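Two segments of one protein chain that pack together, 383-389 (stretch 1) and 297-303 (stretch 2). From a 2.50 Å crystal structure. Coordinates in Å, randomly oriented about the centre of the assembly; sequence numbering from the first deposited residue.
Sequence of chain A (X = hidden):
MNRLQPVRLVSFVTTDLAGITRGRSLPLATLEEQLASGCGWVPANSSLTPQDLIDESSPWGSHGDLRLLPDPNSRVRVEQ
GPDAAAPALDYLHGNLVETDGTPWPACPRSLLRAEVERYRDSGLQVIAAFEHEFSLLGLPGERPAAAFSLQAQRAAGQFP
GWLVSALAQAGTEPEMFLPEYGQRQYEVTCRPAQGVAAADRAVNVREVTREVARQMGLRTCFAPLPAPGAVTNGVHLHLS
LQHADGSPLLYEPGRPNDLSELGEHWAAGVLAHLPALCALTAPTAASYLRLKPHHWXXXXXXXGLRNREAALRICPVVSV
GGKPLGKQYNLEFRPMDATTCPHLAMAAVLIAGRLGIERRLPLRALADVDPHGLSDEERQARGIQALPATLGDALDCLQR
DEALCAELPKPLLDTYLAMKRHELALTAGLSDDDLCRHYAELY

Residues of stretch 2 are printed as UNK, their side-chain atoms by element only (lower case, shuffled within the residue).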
ATOM      1  N   GLY A 383      -1.421  52.920  41.853  1.00121.89           N
ATOM      2  CA  GLY A 383      -2.099  51.861  42.619  1.00125.16           C
ATOM      3  C   GLY A 383      -2.161  50.555  41.841  1.00119.68           C
ATOM      4  O   GLY A 383      -3.206  49.903  41.778  1.00118.91           O
ATOM      5  N   ILE A 384      -1.015  50.169  41.288  1.00106.48           N
ATOM      6  CA  ILE A 384      -0.942  49.205  40.203  1.00104.44           C
ATOM      7  C   ILE A 384       0.370  48.399  40.281  1.00103.02           C
ATOM      8  O   ILE A 384       1.457  48.996  40.246  1.00114.08           O
ATOM      9  CB  ILE A 384      -1.114  49.967  38.847  1.00114.02           C
ATOM     10  CG1 ILE A 384      -2.612  50.032  38.462  1.00118.65           C
ATOM     11  CG2 ILE A 384      -0.240  49.397  37.729  1.00106.31           C
ATOM     12  CD1 ILE A 384      -2.937  50.778  37.179  1.00110.05           C
ATOM     13  N   GLN A 385       0.262  47.065  40.404  1.00 90.48           N
ATOM     14  CA  GLN A 385       1.439  46.133  40.448  1.00 86.30           C
ATOM     15  C   GLN A 385       1.834  45.495  39.075  1.00 75.45           C
ATOM     16  O   GLN A 385       0.988  45.244  38.201  1.00 80.94           O
ATOM     17  CB  GLN A 385       1.235  45.006  41.488  1.00 81.39           C
ATOM     18  CG  GLN A 385       0.522  45.379  42.787  1.00 81.44           C
ATOM     19  CD  GLN A 385      -0.643  44.434  43.119  1.00 91.30           C
ATOM     20  OE1 GLN A 385      -1.465  44.127  42.248  1.00 99.35           O
ATOM     21  NE2 GLN A 385      -0.737  43.988  44.381  1.00 75.36           N
ATOM     22  N   ALA A 386       3.121  45.241  38.885  1.00 66.03           N
ATOM     23  CA  ALA A 386       3.561  44.327  37.825  1.00 69.80           C
ATOM     24  C   ALA A 386       3.217  42.859  38.209  1.00 70.74           C
ATOM     25  O   ALA A 386       3.341  42.441  39.388  1.00 59.60           O
ATOM     26  CB  ALA A 386       5.062  44.477  37.549  1.00 64.43           C
ATOM     27  N   LEU A 387       2.768  42.096  37.211  1.00 66.43           N
ATOM     28  CA  LEU A 387       2.638  40.641  37.340  1.00 67.69           C
ATOM     29  C   LEU A 387       4.042  40.036  37.372  1.00 63.01           C
ATOM     30  O   LEU A 387       4.946  40.541  36.718  1.00 61.65           O
ATOM     31  CB  LEU A 387       1.783  40.055  36.193  1.00 62.28           C
ATOM     32  CG  LEU A 387       0.377  40.686  36.063  1.00 59.88           C
ATOM     33  CD1 LEU A 387      -0.504  40.033  35.019  1.00 57.42           C
ATOM     34  CD2 LEU A 387      -0.358  40.742  37.385  1.00 56.85           C
ATOM     35  N   PRO A 388       4.248  38.970  38.152  1.00 63.58           N
ATOM     36  CA  PRO A 388       5.593  38.392  38.203  1.00 58.91           C
ATOM     37  C   PRO A 388       6.152  38.008  36.817  1.00 66.99           C
ATOM     38  O   PRO A 388       5.443  38.101  35.799  1.00 74.42           O
ATOM     39  CB  PRO A 388       5.414  37.161  39.094  1.00 61.49           C
ATOM     40  CG  PRO A 388       3.941  36.927  39.185  1.00 62.23           C
ATOM     41  CD  PRO A 388       3.307  38.267  39.036  1.00 62.78           C
ATOM     42  N   ALA A 389       7.408  37.572  36.775  1.00 60.24           N
ATOM     43  CA  ALA A 389       8.071  37.316  35.508  1.00 54.98           C
ATOM     44  C   ALA A 389       8.598  35.891  35.367  1.00 54.81           C
ATOM     45  O   ALA A 389       9.042  35.517  34.303  1.00 50.50           O
ATOM     46  CB  ALA A 389       9.205  38.316  35.302  1.00 63.36           C
ATOM     47  N   UNK A 297       8.888  43.454  28.791  1.00162.63           N
ATOM     48  CA  UNK A 297       7.425  43.617  28.982  1.00149.00           C
ATOM     49  C   UNK A 297       6.891  43.982  30.391  1.00137.05           C
ATOM     50  O   UNK A 297       6.248  45.024  30.558  1.00121.59           O
ATOM     51  c   UNK A 297       6.663  42.415  28.391  1.00147.75           C
ATOM     52  o   UNK A 297       6.785  41.270  29.216  1.00149.58           O
ATOM     53  N   UNK A 298       7.151  43.116  31.377  1.00136.02           N
ATOM     54  CA  UNK A 298       6.723  43.283  32.787  1.00130.45           C
ATOM     55  C   UNK A 298       5.260  42.907  33.062  1.00126.42           C
ATOM     56  O   UNK A 298       4.997  42.161  34.012  1.00119.11           O
ATOM     57  c   UNK A 298       7.046  44.676  33.327  1.00130.74           C
ATOM     58  N   UNK A 299       4.339  43.430  32.231  1.00116.91           N
ATOM     59  CA  UNK A 299       2.871  43.127  32.226  1.00 97.65           C
ATOM     60  C   UNK A 299       2.173  43.457  33.537  1.00 96.20           C
ATOM     61  O   UNK A 299       2.603  42.979  34.598  1.00106.02           O
ATOM     62  c   UNK A 299       2.588  41.681  31.807  1.00 82.23           C
ATOM     63  N   UNK A 300       1.088  44.241  33.471  1.00 80.03           N
ATOM     64  CA  UNK A 300       0.502  44.818  34.699  1.00 79.37           C
ATOM     65  C   UNK A 300      -0.938  44.406  35.094  1.00 73.72           C
ATOM     66  O   UNK A 300      -1.746  43.930  34.279  1.00 67.66           O
ATOM     67  c   UNK A 300       4.137  47.721  33.829  1.00111.59           C
ATOM     68  c   UNK A 300       4.632  48.046  35.093  1.00108.81           C
ATOM     69  o   UNK A 300       5.897  48.584  35.212  1.00 94.29           O
ATOM     70  c   UNK A 300       3.855  47.828  36.222  1.00108.48           C
ATOM     71  c   UNK A 300       2.573  47.284  36.091  1.00107.53           C
ATOM     72  c   UNK A 300       2.857  47.176  33.705  1.00111.29           C
ATOM     73  c   UNK A 300       0.631  46.355  34.688  1.00 88.28           C
ATOM     74  c   UNK A 300       2.053  46.932  34.833  1.00104.43           C
ATOM     75  N   UNK A 301      -1.271  44.616  36.362  1.00 67.53           N
ATOM     76  CA  UNK A 301      -2.629  44.365  36.781  1.00 61.15           C
ATOM     77  C   UNK A 301      -3.377  45.663  36.643  1.00 67.47           C
ATOM     78  O   UNK A 301      -3.311  46.528  37.511  1.00 88.22           O
ATOM     79  c   UNK A 301      -2.683  43.848  38.207  1.00 54.63           C
ATOM     80  N   UNK A 302      -4.075  45.804  35.528  1.00 72.74           N
ATOM     81  CA  UNK A 302      -4.867  46.996  35.219  1.00 69.12           C
ATOM     82  C   UNK A 302      -6.167  46.512  34.548  1.00 67.32           C
ATOM     83  O   UNK A 302      -6.360  45.321  34.346  1.00 67.50           O
ATOM     84  c   UNK A 302      -4.071  47.911  34.280  1.00 64.03           C
ATOM     85  s   UNK A 302      -3.561  47.061  32.753  1.00 83.40           S
ATOM     86  N   UNK A 303      -7.028  47.439  34.168  1.00 64.96           N
ATOM     87  CA  UNK A 303      -8.306  47.112  33.588  1.00 68.02           C
ATOM     88  C   UNK A 303      -8.469  47.753  32.194  1.00 74.64           C
ATOM     89  O   UNK A 303      -7.795  48.741  31.832  1.00 70.76           O
ATOM     90  c   UNK A 303     -11.658  48.485  34.686  1.00 78.06           C
ATOM     91  c   UNK A 303      -9.410  47.558  34.540  1.00 71.09           C
ATOM     92  c   UNK A 303     -10.878  47.257  34.253  1.00 71.02           C
ATOM     93  c   UNK A 303     -11.335  46.082  35.077  1.00 56.79           C
TER

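Position 297 carries one carbon and then one oxygen, an unbranched pair that ends in a hydroxyl, since a lone oxygen after a single carbon can be little else. Nothing on stretch 1 comes near it. This is Ser297, poorly ordered, and it contributes to the contact indirectly at most: its backbone O accepts a weak hydrogen bond from the N of position 299, 3.0 Å away.

Position 298 has a single side-chain carbon, which points sideways and stays 4.7 Å or more from stretch 1; the backbone does the touching. Its O lies 4.2 Å from Ala386 CB and only 3.2 Å from Leu387 O, a pair of acceptors with no hydrogen bond between them. This is Ala298. Close packing here is not the same as pairing.

Position 299 again shows one carbon, pointing sideways. Its worth to the contact lies in its carbonyl: Leu387 N donates to the O of position 299 at 2.8 Å, with an N-H...O angle of 158°. The same oxygen sits 3.6 Å from Ala386 CA, so it packs against the chain it bonds. The residue is Ala299.

Position 300 holds one carbon followed by a ring of six carbons bearing an oxygen, the pattern of a phenol. The side chain is directed away overall, although CB touches stretch 1. The ring still lies beside the other backbone, meeting it obliquely. One ring carbon is 3.3 Å from Gln385 O, 3.5 Å from Ala386 N and 3.9 Å from Ile384 CG2, while a neighboring ring carbon is 3.8 Å from Ala386 CB. One ring thus spans three successive residues. This is Tyr300, with chi1 at -69° (m); the two ring carbons are CD2 and CE2. Tyr300 CA and Ala386 CA are 4.4 Å apart, at the single beta bridge.

Position 301 has one carbon and uses both backbone and side chain. Its N donates to Gln385 O at 3.0 Å and a nearly straight 167°. Its CB meets Leu387 CD2 at 4.0 Å, and its O lies 3.7 Å from Ile384 CG1. This buried residue is Ala301.

Position 302 shows one carbon and then one sulfur with nothing beyond it. Its CB is 4.2 Å from Ile384 CD1, a modest apolar touch near the end of the contact. The sulfur identifies Cys302.

Position 303 has four side-chain carbons, forked at the second, and makes no contact with stretch 1; the end of its side chain leads away. It is Leu303.

The rule to be read is economical. Two backbone hydrogen bonds, Leu387 N to Ala299 O and Ala301 N to Gln385 O, flank the bridge between Ala386 and Tyr300 and fix the register without a regular strand on stretch 1. Side chains then pack around this frame: Ala301 CB touches Leu387 CD2, 4.0 Å away, while the tyrosine ring runs beside Ile384, Gln385 and Ala386. Polar precision sits in the backbone; the side chains supply apolar cover, and 426 Å² is buried between the stretches, both sides summed.

Stretch 2, residues 297-303: SAAYACL
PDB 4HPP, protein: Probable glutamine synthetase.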